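PDB 3DJE: fructosyl amine: oxygen oxidoreductase from Aspergillus fumigatus, which catalyses the FAD-dependent oxidative deglycation of fructosyl amino acids, with molecular oxygen as the electron acceptor. Local coordinates for residues V51-S56 against A158-A163; A14-T19 against R365-L370; S99-E104 against I260-F265. All coordinates share one frame; numbering follows the deposited sequence. Where two conformers were deposited one is given.

Following the chain from its N terminus, the cofactor-binding turn A14-T19 comes first; interaction 2 closes a loop of about 345 residues by bringing it against R365-L370, just ahead of helix 373-382. Interactions 1 and 3 both fall within that span. Interaction 1 pairs strand 53-55 with the chain entering helix 160-173, and its two segments alternate with those of interaction 3, S99-E104 and I260-F265, so these two loops cross. Interactions 1 and 2 touch, A160 and K53 meeting F367, and together they hold FAD. Interaction 3 lies in the large mixed sheet and reaches the bound FSA through F264.

Interaction 1: residues V51-S56 against A158-A163; sequences VNKVIS and AHARNA. With FAD (flavin-adenine dinucleotide), chain C.
A158 N donates to K53 O at 2.9 Å, and K53 N returns a bond to A158 O at 3.1 Å, which makes the two residues an antiparallel hydrogen-bonded pair in the small sheet that joins strand 53-55 to strand 156-158. A158 O also receives the CA-H of N52. One residue on, V54 turns its backbone to the flavin: V54 N reaches FAD O4 at 2.7 Å and FAD N3 gives its hydrogen to V54 O at 3.0 Å, so V54 grips the pyrimidine edge through a donor and an acceptor. K53 CG presses on A160 CB at 3.5 Å, a tight carbon contact at the start of helix 160-173. The lysine chain then bends at chi2 (-71°), which carries CD against the flavin face, and NZ ends 3.3 Å from FAD C5X, on the face opposite the bound FSA. NZ is fixed by A47 O and the carboxylate of D50, with a weak bond to FAD O2'; its place beside the flavin is consistent with a part in the reaction with oxygen, as for the flavin-side lysine of monomeric sarcosine oxidase. I55 CG1 and CD1 cover A158 CB, and W81 of helix 64-83 covers both residues. H159 is the N-cap of the helix, its CG anti to the backbone N (chi1 -163°), and its ND1 accepts from N162 N at 3.1 Å. The H159 ring is sandwiched: V51 O lies over one face, displaced toward the rim, and N162 ND2 sits over the centre of the other, 3.2 Å above the plane.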
loop_
_atom_site.group_PDB
_atom_site.type_symbol
_atom_site.label_atom_id
_atom_site.label_comp_id
_atom_site.label_asym_id
_atom_site.label_seq_id
_atom_site.Cartn_x
_atom_site.Cartn_y
_atom_site.Cartn_z
ATOM N N VAL A 51 9.246 -5.931 -3.189
ATOM C CA VAL A 51 9.688 -7.295 -2.803
ATOM C C VAL A 51 9.131 -7.785 -1.453
ATOM O O VAL A 51 9.146 -8.989 -1.152
ATOM C CB VAL A 51 11.253 -7.468 -2.898
ATOM C CG1 VAL A 51 11.721 -7.283 -4.336
ATOM C CG2 VAL A 51 11.995 -6.523 -1.934
ATOM N N ASN A 52 8.596 -6.867 -0.665
ATOM C CA ASN A 52 7.937 -7.261 0.569
ATOM C C ASN A 52 7.045 -6.182 1.111
ATOM O O ASN A 52 7.302 -4.983 0.945
ATOM C CB ASN A 52 8.938 -7.699 1.640
ATOM C CG ASN A 52 10.191 -6.843 1.647
ATOM O OD1 ASN A 52 10.124 -5.615 1.523
ATOM N ND2 ASN A 52 11.344 -7.491 1.778
ATOM N N LYS A 53 5.986 -6.648 1.753
ATOM C CA LYS A 53 5.056 -5.796 2.494
ATOM C C LYS A 53 4.735 -6.478 3.816
ATOM O O LYS A 53 4.714 -7.717 3.909
ATOM C CB LYS A 53 3.748 -5.568 1.718
ATOM C CG LYS A 53 3.886 -4.812 0.385
ATOM C CD LYS A 53 4.202 -3.333 0.552
ATOM C CE LYS A 53 3.976 -2.646 -0.782
ATOM N NZ LYS A 53 4.491 -1.247 -0.848
ATOM N N VAL A 54 4.444 -5.671 4.832
ATOM C CA VAL A 54 4.062 -6.220 6.133
ATOM C C VAL A 54 2.618 -6.734 6.076
ATOM O O VAL A 54 1.721 -6.045 5.573
ATOM C CB VAL A 54 4.154 -5.160 7.250
ATOM C CG1 VAL A 54 3.873 -5.808 8.603
ATOM C CG2 VAL A 54 5.521 -4.521 7.284
ATOM N N ILE A 55 2.406 -7.922 6.632
ATOM C CA ILE A 55 1.071 -8.485 6.817
ATOM C C ILE A 55 0.840 -8.648 8.323
ATOM O O ILE A 55 1.495 -9.464 8.973
ATOM C CB ILE A 55 0.933 -9.863 6.113
ATOM C CG1 ILE A 55 1.413 -9.790 4.649
ATOM C CG2 ILE A 55 -0.499 -10.416 6.282
ATOM C CD1 ILE A 55 0.657 -8.804 3.772
ATOM N N SER A 56 -0.069 -7.846 8.858
ATOM C CA SER A 56 -0.380 -7.868 10.290
ATOM C C SER A 56 -1.776 -7.320 10.551
ATOM O O SER A 56 -2.355 -6.657 9.694
ATOM C CB SER A 56 0.642 -7.044 11.067
ATOM O OG SER A 56 0.237 -5.690 11.126
ATOM N N ALA A 158 4.713 -10.484 3.052
ATOM C CA ALA A 158 4.382 -11.159 1.783
ATOM C C ALA A 158 5.268 -10.661 0.676
ATOM O O ALA A 158 5.626 -9.478 0.661
ATOM C CB ALA A 158 2.938 -10.911 1.396
ATOM N N HIS A 159 5.612 -11.553 -0.253
ATOM C CA HIS A 159 6.279 -11.119 -1.476
ATOM C C HIS A 159 5.280 -10.431 -2.381
ATOM O O HIS A 159 4.568 -11.084 -3.158
ATOM C CB HIS A 159 6.998 -12.256 -2.194
ATOM C CG HIS A 159 8.001 -11.758 -3.180
ATOM N ND1 HIS A 159 7.658 -10.927 -4.226
ATOM C CD2 HIS A 159 9.348 -11.892 -3.229
ATOM C CE1 HIS A 159 8.748 -10.612 -4.906
ATOM N NE2 HIS A 159 9.789 -11.180 -4.318
ATOM N N ALA A 160 5.210 -9.109 -2.251
ATOM C CA ALA A 160 4.112 -8.345 -2.854
ATOM C C ALA A 160 4.059 -8.455 -4.375
ATOM O O ALA A 160 3.001 -8.775 -4.957
ATOM C CB ALA A 160 4.156 -6.859 -2.402
ATOM N N ARG A 161 5.198 -8.209 -5.011
ATOM C CA ARG A 161 5.269 -8.277 -6.465
ATOM C C ARG A 161 4.860 -9.659 -6.985
ATOM O O ARG A 161 4.028 -9.768 -7.903
ATOM C CB ARG A 161 6.655 -7.902 -6.956
ATOM C CG ARG A 161 6.776 -7.972 -8.471
ATOM C CD ARG A 161 8.238 -8.103 -8.879
ATOM N NE ARG A 161 8.684 -9.474 -8.637
ATOM C CZ ARG A 161 9.948 -9.884 -8.555
ATOM N NH1 ARG A 161 10.977 -9.039 -8.689
ATOM N NH2 ARG A 161 10.183 -11.159 -8.336
ATOM N N ASN A 162 5.421 -10.718 -6.405
ATOM C CA ASN A 162 5.078 -12.065 -6.865
ATOM C C ASN A 162 3.597 -12.418 -6.640
ATOM O O ASN A 162 2.985 -13.103 -7.474
ATOM C CB ASN A 162 6.014 -13.102 -6.238
ATOM C CG ASN A 162 7.435 -13.014 -6.793
ATOM O OD1 ASN A 162 7.687 -12.377 -7.824
ATOM N ND2 ASN A 162 8.371 -13.666 -6.110
ATOM N N ALA A 163 3.017 -11.932 -5.537
ATOM C CA ALA A 163 1.587 -12.170 -5.262
ATOM C C ALA A 163 0.696 -11.415 -6.264
ATOM O O ALA A 163 -0.318 -11.948 -6.768
ATOM C CB ALA A 163 1.239 -11.748 -3.832
HETATM P PA FAD C . -1.657 0.729 -6.770
HETATM O O1A FAD C . -1.309 -0.660 -6.453
HETATM O O2A FAD C . -0.586 1.770 -6.693
HETATM O O5B FAD C . -2.299 0.659 -8.214
HETATM C C5B FAD C . -2.672 1.822 -8.957
HETATM C C4B FAD C . -2.646 1.426 -10.439
HETATM O O4B FAD C . -3.247 2.554 -11.102
HETATM C C3B FAD C . -1.171 1.359 -10.899
HETATM O O3B FAD C . -0.845 0.054 -11.407
HETATM C C2B FAD C . -1.134 2.430 -12.001
HETATM O O2B FAD C . -0.304 2.034 -13.137
HETATM C C1B FAD C . -2.639 2.585 -12.357
HETATM N N9A FAD C . -2.799 3.843 -13.148
HETATM C C8A FAD C . -2.201 5.038 -12.960
HETATM N N7A FAD C . -2.586 5.879 -13.943
HETATM C C5A FAD C . -3.425 5.209 -14.747
HETATM C C6A FAD C . -4.119 5.539 -15.916
HETATM N N6A FAD C . -3.993 6.775 -16.456
HETATM N N1A FAD C . -4.900 4.605 -16.492
HETATM C C2A FAD C . -5.023 3.379 -15.970
HETATM N N3A FAD C . -4.369 3.028 -14.857
HETATM C C4A FAD C . -3.570 3.928 -14.237
HETATM N N1 FAD C . 0.463 -1.848 2.685
HETATM C C2 FAD C . 0.428 -2.971 3.508
HETATM O O2 FAD C . -0.610 -3.612 3.680
HETATM N N3 FAD C . 1.599 -3.368 4.156
HETATM C C4 FAD C . 2.792 -2.669 4.011
HETATM O O4 FAD C . 3.811 -3.053 4.598
HETATM C C4X FAD C . 2.808 -1.528 3.193
HETATM N N5 FAD C . 3.982 -0.794 3.038
HETATM C C5X FAD C . 4.030 0.225 2.090
HETATM C C6 FAD C . 5.262 0.805 1.800
HETATM C C7 FAD C . 5.356 1.792 0.827
HETATM C C7M FAD C . 6.736 2.412 0.566
HETATM C C8 FAD C . 4.223 2.188 0.118
HETATM C C8M FAD C . 4.347 3.231 -1.018
HETATM C C9 FAD C . 2.988 1.588 0.403
HETATM C C9A FAD C . 2.887 0.593 1.384
HETATM N N10 FAD C . 1.659 -0.019 1.702
HETATM C C10 FAD C . 1.643 -1.134 2.539
HETATM C "C1'" FAD C . 0.400 0.496 1.145
HETATM C "C2'" FAD C . 0.015 -0.306 -0.099
HETATM O "O2'" FAD C . 1.186 -0.545 -0.910
HETATM C "C3'" FAD C . -1.035 0.470 -0.889
HETATM O "O3'" FAD C . -2.060 0.933 0.014
HETATM C "C4'" FAD C . -1.713 -0.397 -1.956
HETATM O "O4'" FAD C . -0.765 -1.158 -2.703
HETATM C "C5'" FAD C . -2.488 0.517 -2.914
HETATM O "O5'" FAD C . -3.178 -0.282 -3.889
HETATM P P FAD C . -4.007 0.425 -5.065
HETATM O O1P FAD C . -4.961 1.405 -4.465
HETATM O O2P FAD C . -4.499 -0.672 -5.923
HETATM O O3P FAD C . -2.910 1.251 -5.901
#

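Interaction 2: residues A14-T19 against R365-L370; sequences AGTWGT and RGFKYL. With FAD (flavin-adenine dinucleotide), chain C; FSA (1-S-(carboxymethyl)-1-thio-beta-D-fructopyranose), chain D.
The dinucleotide-binding turn of the Rossmann-type domain, where T16 and W17 begin helix 16-27, packs against the loop R365-L370 that carries the flavin end of FAD. G15 and G18 fit the GxGxxG pattern, and the helix start meets the pyrophosphate with T16 N on FAD O1A and W17 N on FAD O2P, the latter at 2.8 Å. T16 uses both branches. OG1 lies beside the backbone N (chi1 -46°), donates to FAD O1A and accepts from FAD O4', while CG2, anti to the backbone N, approaches F367 CD1 at 3.6 Å with the two side chains crossing at about a right angle. L370 CD1 rests on T16 O at 3.3 Å. The direct polar bridge is W17 NE1 to G366 O, 3.0 Å long and nearly straight (169°); the acceptor lies in the indole plane, whereas the donor stands above the carbonyl plane. Y369 N reaches the same oxygen from the opposite face. F345 meets both W17 and Y369 edge-to-face.

F367 N donates to FAD N1 and K368 N to FAD O2. K368, bent at chi3 and chi4, brings NZ to FSA OAB at 2.6 Å, to FAD O2 at 2.9 Å and to R365 O. With backbone N-H groups and the ammonium of K368 converging on FAD N1 and O2, this end of the flavin would probably be polarised to accept negative charge as it is reduced.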
loop_
_atom_site.group_PDB
_atom_site.type_symbol
_atom_site.label_atom_id
_atom_site.label_comp_id
_atom_site.label_asym_id
_atom_site.label_seq_id
_atom_site.Cartn_x
_atom_site.Cartn_y
_atom_site.Cartn_z
ATOM N N ALA A 14 -4.429 -1.705 -12.977
ATOM C CA ALA A 14 -4.081 -3.103 -12.699
ATOM C C ALA A 14 -3.110 -3.229 -11.514
ATOM O O ALA A 14 -2.223 -4.087 -11.508
ATOM C CB ALA A 14 -3.484 -3.756 -13.961
ATOM N N GLY A 15 -3.287 -2.364 -10.521
ATOM C CA GLY A 15 -2.475 -2.405 -9.317
ATOM C C GLY A 15 -3.050 -3.377 -8.318
ATOM O O GLY A 15 -3.722 -4.355 -8.683
ATOM N N THR A 16 -2.799 -3.103 -7.049
ATOM C CA THR A 16 -3.172 -4.048 -5.993
ATOM C C THR A 16 -4.685 -4.337 -5.993
ATOM O O THR A 16 -5.127 -5.498 -6.069
ATOM C CB THR A 16 -2.761 -3.514 -4.615
ATOM O OG1 THR A 16 -1.415 -3.021 -4.671
ATOM C CG2 THR A 16 -2.861 -4.616 -3.585
ATOM N N TRP A 17 -5.471 -3.276 -5.908
ATOM C CA TRP A 17 -6.905 -3.430 -5.741
ATOM C C TRP A 17 -7.626 -3.708 -7.065
ATOM O O TRP A 17 -8.600 -4.473 -7.092
ATOM C CB TRP A 17 -7.469 -2.216 -5.009
ATOM C CG TRP A 17 -7.127 -2.193 -3.535
ATOM C CD1 TRP A 17 -6.150 -2.913 -2.882
ATOM C CD2 TRP A 17 -7.790 -1.420 -2.536
ATOM N NE1 TRP A 17 -6.183 -2.634 -1.532
ATOM C CE2 TRP A 17 -7.178 -1.721 -1.298
ATOM C CE3 TRP A 17 -8.850 -0.492 -2.569
ATOM C CZ2 TRP A 17 -7.596 -1.134 -0.101
ATOM C CZ3 TRP A 17 -9.269 0.088 -1.367
ATOM C CH2 TRP A 17 -8.630 -0.229 -0.163
ATOM N N GLY A 18 -7.122 -3.145 -8.171
ATOM C CA GLY A 18 -7.650 -3.466 -9.502
ATOM C C GLY A 18 -7.463 -4.945 -9.824
ATOM O O GLY A 18 -8.391 -5.605 -10.319
ATOM N N THR A 19 -6.274 -5.471 -9.533
ATOM C CA THR A 19 -6.000 -6.888 -9.767
ATOM C C THR A 19 -6.873 -7.763 -8.864
ATOM O O THR A 19 -7.446 -8.769 -9.327
ATOM C CB THR A 19 -4.512 -7.219 -9.645
ATOM O OG1 THR A 19 -3.818 -6.559 -10.702
ATOM C CG2 THR A 19 -4.253 -8.725 -9.770
ATOM N N ARG A 365 -2.100 1.572 3.539
ATOM C CA ARG A 365 -2.155 0.340 4.326
ATOM C C ARG A 365 -2.943 -0.746 3.601
ATOM O O ARG A 365 -3.430 -1.671 4.228
ATOM C CB ARG A 365 -2.746 0.628 5.709
ATOM C CG ARG A 365 -4.214 1.029 5.698
ATOM C CD ARG A 365 -4.628 1.551 7.064
ATOM N NE ARG A 365 -6.050 1.882 7.130
ATOM C CZ ARG A 365 -7.013 1.022 7.461
ATOM N NH1 ARG A 365 -6.711 -0.244 7.758
ATOM N NH2 ARG A 365 -8.283 1.424 7.499
ATOM N N GLY A 366 -3.036 -0.648 2.275
ATOM C CA GLY A 366 -3.931 -1.526 1.540
ATOM C C GLY A 366 -3.340 -2.796 0.951
ATOM O O GLY A 366 -4.095 -3.609 0.406
ATOM N N PHE A 367 -2.019 -2.994 1.008
ATOM C CA PHE A 367 -1.500 -4.149 0.284
ATOM C C PHE A 367 -1.995 -5.463 0.862
ATOM O O PHE A 367 -2.332 -6.400 0.117
ATOM C CB PHE A 367 0.018 -4.229 0.142
ATOM C CG PHE A 367 0.422 -5.403 -0.717
ATOM C CD1 PHE A 367 0.321 -5.313 -2.108
ATOM C CD2 PHE A 367 0.734 -6.632 -0.143
ATOM C CE1 PHE A 367 0.596 -6.434 -2.931
ATOM C CE2 PHE A 367 1.021 -7.751 -0.952
ATOM C CZ PHE A 367 0.936 -7.648 -2.342
ATOM N N LYS A 368 -2.014 -5.521 2.181
ATOM C CA LYS A 368 -2.328 -6.776 2.859
ATOM C C LYS A 368 -3.706 -7.317 2.478
ATOM O O LYS A 368 -3.966 -8.499 2.693
ATOM C CB LYS A 368 -2.187 -6.635 4.375
ATOM C CG LYS A 368 -3.166 -5.683 5.008
ATOM C CD LYS A 368 -2.842 -5.462 6.503
ATOM C CE LYS A 368 -1.643 -4.550 6.743
ATOM N NZ LYS A 368 -1.870 -3.138 6.275
ATOM N N TYR A 369 -4.576 -6.462 1.922
ATOM C CA TYR A 369 -5.924 -6.883 1.482
ATOM C C TYR A 369 -5.985 -7.444 0.061
ATOM O O TYR A 369 -7.076 -7.755 -0.456
ATOM C CB TYR A 369 -6.923 -5.723 1.652
ATOM C CG TYR A 369 -6.903 -5.172 3.053
ATOM C CD1 TYR A 369 -7.735 -5.697 4.044
ATOM C CD2 TYR A 369 -6.025 -4.146 3.400
ATOM C CE1 TYR A 369 -7.701 -5.206 5.340
ATOM C CE2 TYR A 369 -5.987 -3.652 4.682
ATOM C CZ TYR A 369 -6.809 -4.177 5.646
ATOM O OH TYR A 369 -6.734 -3.660 6.923
ATOM N N LEU A 370 -4.828 -7.611 -0.572
ATOM C CA LEU A 370 -4.799 -8.178 -1.921
ATOM C C LEU A 370 -5.670 -9.440 -2.088
ATOM O O LEU A 370 -6.407 -9.553 -3.074
ATOM C CB LEU A 370 -3.359 -8.465 -2.366
ATOM C CG LEU A 370 -3.208 -9.155 -3.733
ATOM C CD1 LEU A 370 -3.770 -8.316 -4.883
ATOM C CD2 LEU A 370 -1.758 -9.554 -4.028
HETATM P PA FAD C . -1.657 0.729 -6.770
HETATM O O1A FAD C . -1.309 -0.660 -6.453
HETATM O O2A FAD C . -0.586 1.770 -6.693
HETATM O O5B FAD C . -2.299 0.659 -8.214
HETATM C C5B FAD C . -2.672 1.822 -8.957
HETATM C C4B FAD C . -2.646 1.426 -10.439
HETATM O O4B FAD C . -3.247 2.554 -11.102
HETATM C C3B FAD C . -1.171 1.359 -10.899
HETATM O O3B FAD C . -0.845 0.054 -11.407
HETATM C C2B FAD C . -1.134 2.430 -12.001
HETATM O O2B FAD C . -0.304 2.034 -13.137
HETATM C C1B FAD C . -2.639 2.585 -12.357
HETATM N N9A FAD C . -2.799 3.843 -13.148
HETATM C C8A FAD C . -2.201 5.038 -12.960
HETATM N N7A FAD C . -2.586 5.879 -13.943
HETATM C C5A FAD C . -3.425 5.209 -14.747
HETATM C C6A FAD C . -4.119 5.539 -15.916
HETATM N N6A FAD C . -3.993 6.775 -16.456
HETATM N N1A FAD C . -4.900 4.605 -16.492
HETATM C C2A FAD C . -5.023 3.379 -15.970
HETATM N N3A FAD C . -4.369 3.028 -14.857
HETATM C C4A FAD C . -3.570 3.928 -14.237
HETATM N N1 FAD C . 0.463 -1.848 2.685
HETATM C C2 FAD C . 0.428 -2.971 3.508
HETATM O O2 FAD C . -0.610 -3.612 3.680
HETATM N N3 FAD C . 1.599 -3.368 4.156
HETATM C C4 FAD C . 2.792 -2.669 4.011
HETATM O O4 FAD C . 3.811 -3.053 4.598
HETATM C C4X FAD C . 2.808 -1.528 3.193
HETATM N N5 FAD C . 3.982 -0.794 3.038
HETATM C C5X FAD C . 4.030 0.225 2.090
HETATM C C6 FAD C . 5.262 0.805 1.800
HETATM C C7 FAD C . 5.356 1.792 0.827
HETATM C C7M FAD C . 6.736 2.412 0.566
HETATM C C8 FAD C . 4.223 2.188 0.118
HETATM C C8M FAD C . 4.347 3.231 -1.018
HETATM C C9 FAD C . 2.988 1.588 0.403
HETATM C C9A FAD C . 2.887 0.593 1.384
HETATM N N10 FAD C . 1.659 -0.019 1.702
HETATM C C10 FAD C . 1.643 -1.134 2.539
HETATM C "C1'" FAD C . 0.400 0.496 1.145
HETATM C "C2'" FAD C . 0.015 -0.306 -0.099
HETATM O "O2'" FAD C . 1.186 -0.545 -0.910
HETATM C "C3'" FAD C . -1.035 0.470 -0.889
HETATM O "O3'" FAD C . -2.060 0.933 0.014
HETATM C "C4'" FAD C . -1.713 -0.397 -1.956
HETATM O "O4'" FAD C . -0.765 -1.158 -2.703
HETATM C "C5'" FAD C . -2.488 0.517 -2.914
HETATM O "O5'" FAD C . -3.178 -0.282 -3.889
HETATM P P FAD C . -4.007 0.425 -5.065
HETATM O O1P FAD C . -4.961 1.405 -4.465
HETATM O O2P FAD C . -4.499 -0.672 -5.923
HETATM O O3P FAD C . -2.910 1.251 -5.901
HETATM O OAB FSA D . 0.109 -1.685 7.027
HETATM C CAL FSA D . 1.198 -1.998 7.554
HETATM O OAA FSA D . 1.280 -2.885 8.442
HETATM C CAH FSA D . 2.482 -1.296 7.160
HETATM S SAK FSA D . 2.206 0.040 6.041
HETATM C C1 FSA D . 3.899 0.556 5.970
HETATM C C2 FSA D . 4.011 2.015 5.507
HETATM O O2 FSA D . 5.338 2.266 5.014
HETATM C C3 FSA D . 3.710 2.985 6.655
HETATM O O3 FSA D . 4.714 2.871 7.674
HETATM C C4 FSA D . 3.571 4.430 6.166
HETATM O O4 FSA D . 3.102 5.259 7.243
HETATM C C5 FSA D . 2.584 4.546 5.000
HETATM O O5 FSA D . 1.241 4.324 5.440
HETATM C C6 FSA D . 2.964 3.550 3.914
HETATM O O6 FSA D . 3.022 2.226 4.474
#

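Interaction 3: residues S99-E104 against I260-F265; sequences SACSQE and IERGFF. With FSA (1-S-(carboxymethyl)-1-thio-beta-D-fructopyranose), chain D.
E261 holds the turn C101-S102 with both carboxylate oxygens. OE2 takes two backbone N-H groups: S102 N at 2.7 Å on its syn lone pair, and C101 N, also at 2.7 Å, on the anti side and 28° out of the carboxylate plane. OE1 accepts from S102 OG at 2.8 Å. The glutamate reaches this far because its chain is extended beyond CG (chi2 -173°). S102 is the N-cap of helix 103-113, its OG also accepting from G105 N, so the carboxylate lies at the helix start, where the positive end of the helix would probably stabilise its charge. Beside it, C101 SG stands over one face of the R262 guanidinium, 3.6 Å from NH2 and toward its rim, and R262 NH1 turns back to E261 O at 3.2 Å.

All this hangs on the mixed sheet in which strand 96-100 runs parallel to strand 256-259: I260 N donates to S99 O at 2.9 Å, and I260 CG1 meets A100 CB at 3.9 Å. The chain turns back after I260 into strand 263-265, and a classic beta bulge lies where R262 and G263 both face N259, whose OD1 holds E261 N. At G263 phi is 146°; a CB there would collide with the carbonyl O of R262. Further out, F264 stacks on F258 and turns the edge of its ring to the bound ligand, CZ 3.3 Å from FSA O2.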
loop_
_atom_site.group_PDB
_atom_site.type_symbol
_atom_site.label_atom_id
_atom_site.label_comp_id
_atom_site.label_asym_id
_atom_site.label_seq_id
_atom_site.Cartn_x
_atom_site.Cartn_y
_atom_site.Cartn_z
ATOM N N SER A 99 7.427 -1.149 17.472
ATOM C CA SER A 99 8.081 -0.372 18.541
ATOM C C SER A 99 7.961 1.126 18.299
ATOM O O SER A 99 7.547 1.552 17.220
ATOM C CB SER A 99 9.552 -0.768 18.655
ATOM O OG SER A 99 10.231 -0.513 17.445
ATOM N N ALA A 100 8.297 1.909 19.325
ATOM C CA ALA A 100 8.319 3.369 19.236
ATOM C C ALA A 100 9.315 3.898 20.264
ATOM O O ALA A 100 9.961 3.112 20.960
ATOM C CB ALA A 100 6.921 3.957 19.468
ATOM N N CYS A 101 9.451 5.220 20.335
ATOM C CA CYS A 101 10.452 5.838 21.219
ATOM C C CYS A 101 9.877 6.920 22.142
ATOM O O CYS A 101 10.117 6.911 23.364
ATOM C CB CYS A 101 11.573 6.438 20.391
ATOM S SG CYS A 101 12.505 5.238 19.452
ATOM N N SER A 102 9.142 7.857 21.557
ATOM C CA SER A 102 8.604 9.001 22.300
ATOM C C SER A 102 7.301 8.648 23.011
ATOM O O SER A 102 6.670 7.619 22.714
ATOM C CB SER A 102 8.398 10.191 21.353
ATOM O OG SER A 102 7.253 10.001 20.529
ATOM N N GLN A 103 6.877 9.496 23.945
ATOM C CA GLN A 103 5.607 9.250 24.615
ATOM C C GLN A 103 4.444 9.282 23.627
ATOM O O GLN A 103 3.562 8.423 23.687
ATOM C CB GLN A 103 5.357 10.216 25.775
ATOM C CG GLN A 103 4.149 9.815 26.638
ATOM C CD GLN A 103 4.226 8.367 27.127
ATOM O OE1 GLN A 103 5.110 8.011 27.911
ATOM N NE2 GLN A 103 3.308 7.529 26.656
ATOM N N GLU A 104 4.454 10.255 22.714
ATOM C CA GLU A 104 3.422 10.316 21.670
ATOM C C GLU A 104 3.464 9.088 20.754
ATOM O O GLU A 104 2.422 8.550 20.388
ATOM C CB GLU A 104 3.534 11.597 20.845
ATOM C CG GLU A 104 2.250 11.926 20.104
ATOM C CD GLU A 104 2.244 13.287 19.425
ATOM O OE1 GLU A 104 3.306 13.958 19.365
ATOM O OE2 GLU A 104 1.154 13.684 18.942
ATOM N N ILE A 260 7.713 2.764 14.565
ATOM C CA ILE A 260 6.790 3.690 13.911
ATOM C C ILE A 260 7.290 5.138 13.909
ATOM O O ILE A 260 6.668 6.006 13.302
ATOM C CB ILE A 260 5.361 3.571 14.487
ATOM C CG1 ILE A 260 5.284 4.114 15.919
ATOM C CG2 ILE A 260 4.895 2.114 14.425
ATOM C CD1 ILE A 260 3.872 4.172 16.482
ATOM N N GLU A 261 8.420 5.377 14.571
ATOM C CA GLU A 261 9.067 6.690 14.550
ATOM C C GLU A 261 10.421 6.702 13.850
ATOM O O GLU A 261 11.114 7.726 13.862
ATOM C CB GLU A 261 9.258 7.191 15.988
ATOM C CG GLU A 261 7.955 7.386 16.735
ATOM C CD GLU A 261 8.180 8.039 18.064
ATOM O OE1 GLU A 261 8.320 9.291 18.095
ATOM O OE2 GLU A 261 8.220 7.299 19.061
ATOM N N ARG A 262 10.818 5.577 13.257
ATOM C CA ARG A 262 12.135 5.485 12.647
ATOM C C ARG A 262 12.074 4.828 11.276
ATOM O O ARG A 262 12.631 5.334 10.302
ATOM C CB ARG A 262 13.106 4.703 13.543
ATOM C CG ARG A 262 13.284 5.279 14.950
ATOM C CD ARG A 262 14.112 6.564 14.901
ATOM N NE ARG A 262 14.474 7.006 16.249
ATOM C CZ ARG A 262 13.781 7.875 16.981
ATOM N NH1 ARG A 262 12.676 8.435 16.507
ATOM N NH2 ARG A 262 14.204 8.190 18.206
ATOM N N GLY A 263 11.405 3.685 11.202
ATOM C CA GLY A 263 11.409 2.924 9.967
ATOM C C GLY A 263 11.360 1.427 10.181
ATOM O O GLY A 263 11.171 0.929 11.302
ATOM N N PHE A 264 11.535 0.703 9.086
ATOM C CA PHE A 264 11.437 -0.737 9.142
ATOM C C PHE A 264 12.230 -1.413 8.043
ATOM O O PHE A 264 12.615 -0.789 7.048
ATOM C CB PHE A 264 9.969 -1.189 9.107
ATOM C CG PHE A 264 9.201 -0.728 7.894
ATOM C CD1 PHE A 264 9.135 -1.521 6.736
ATOM C CD2 PHE A 264 8.507 0.482 7.921
ATOM C CE1 PHE A 264 8.386 -1.103 5.618
ATOM C CE2 PHE A 264 7.765 0.917 6.812
ATOM C CZ PHE A 264 7.706 0.120 5.651
ATOM N N PHE A 265 12.471 -2.702 8.245
ATOM C CA PHE A 265 13.144 -3.513 7.250
ATOM C C PHE A 265 12.780 -4.990 7.401
ATOM O O PHE A 265 12.167 -5.394 8.399
ATOM C CB PHE A 265 14.665 -3.289 7.290
ATOM C CG PHE A 265 15.296 -3.579 8.624
ATOM C CD1 PHE A 265 15.608 -4.885 8.984
ATOM C CD2 PHE A 265 15.594 -2.540 9.513
ATOM C CE1 PHE A 265 16.199 -5.168 10.216
ATOM C CE2 PHE A 265 16.179 -2.814 10.765
ATOM C CZ PHE A 265 16.486 -4.125 11.111
HETATM O OAB FSA D . 0.109 -1.685 7.027
HETATM C CAL FSA D . 1.198 -1.998 7.554
HETATM O OAA FSA D . 1.280 -2.885 8.442
HETATM C CAH FSA D . 2.482 -1.296 7.160
HETATM S SAK FSA D . 2.206 0.040 6.041
HETATM C C1 FSA D . 3.899 0.556 5.970
HETATM C C2 FSA D . 4.011 2.015 5.507
HETATM O O2 FSA D . 5.338 2.266 5.014
HETATM C C3 FSA D . 3.710 2.985 6.655
HETATM O O3 FSA D . 4.714 2.871 7.674
HETATM C C4 FSA D . 3.571 4.430 6.166
HETATM O O4 FSA D . 3.102 5.259 7.243
HETATM C C5 FSA D . 2.584 4.546 5.000
HETATM O O5 FSA D . 1.241 4.324 5.440
HETATM C C6 FSA D . 2.964 3.550 3.914
HETATM O O6 FSA D . 3.022 2.226 4.474
#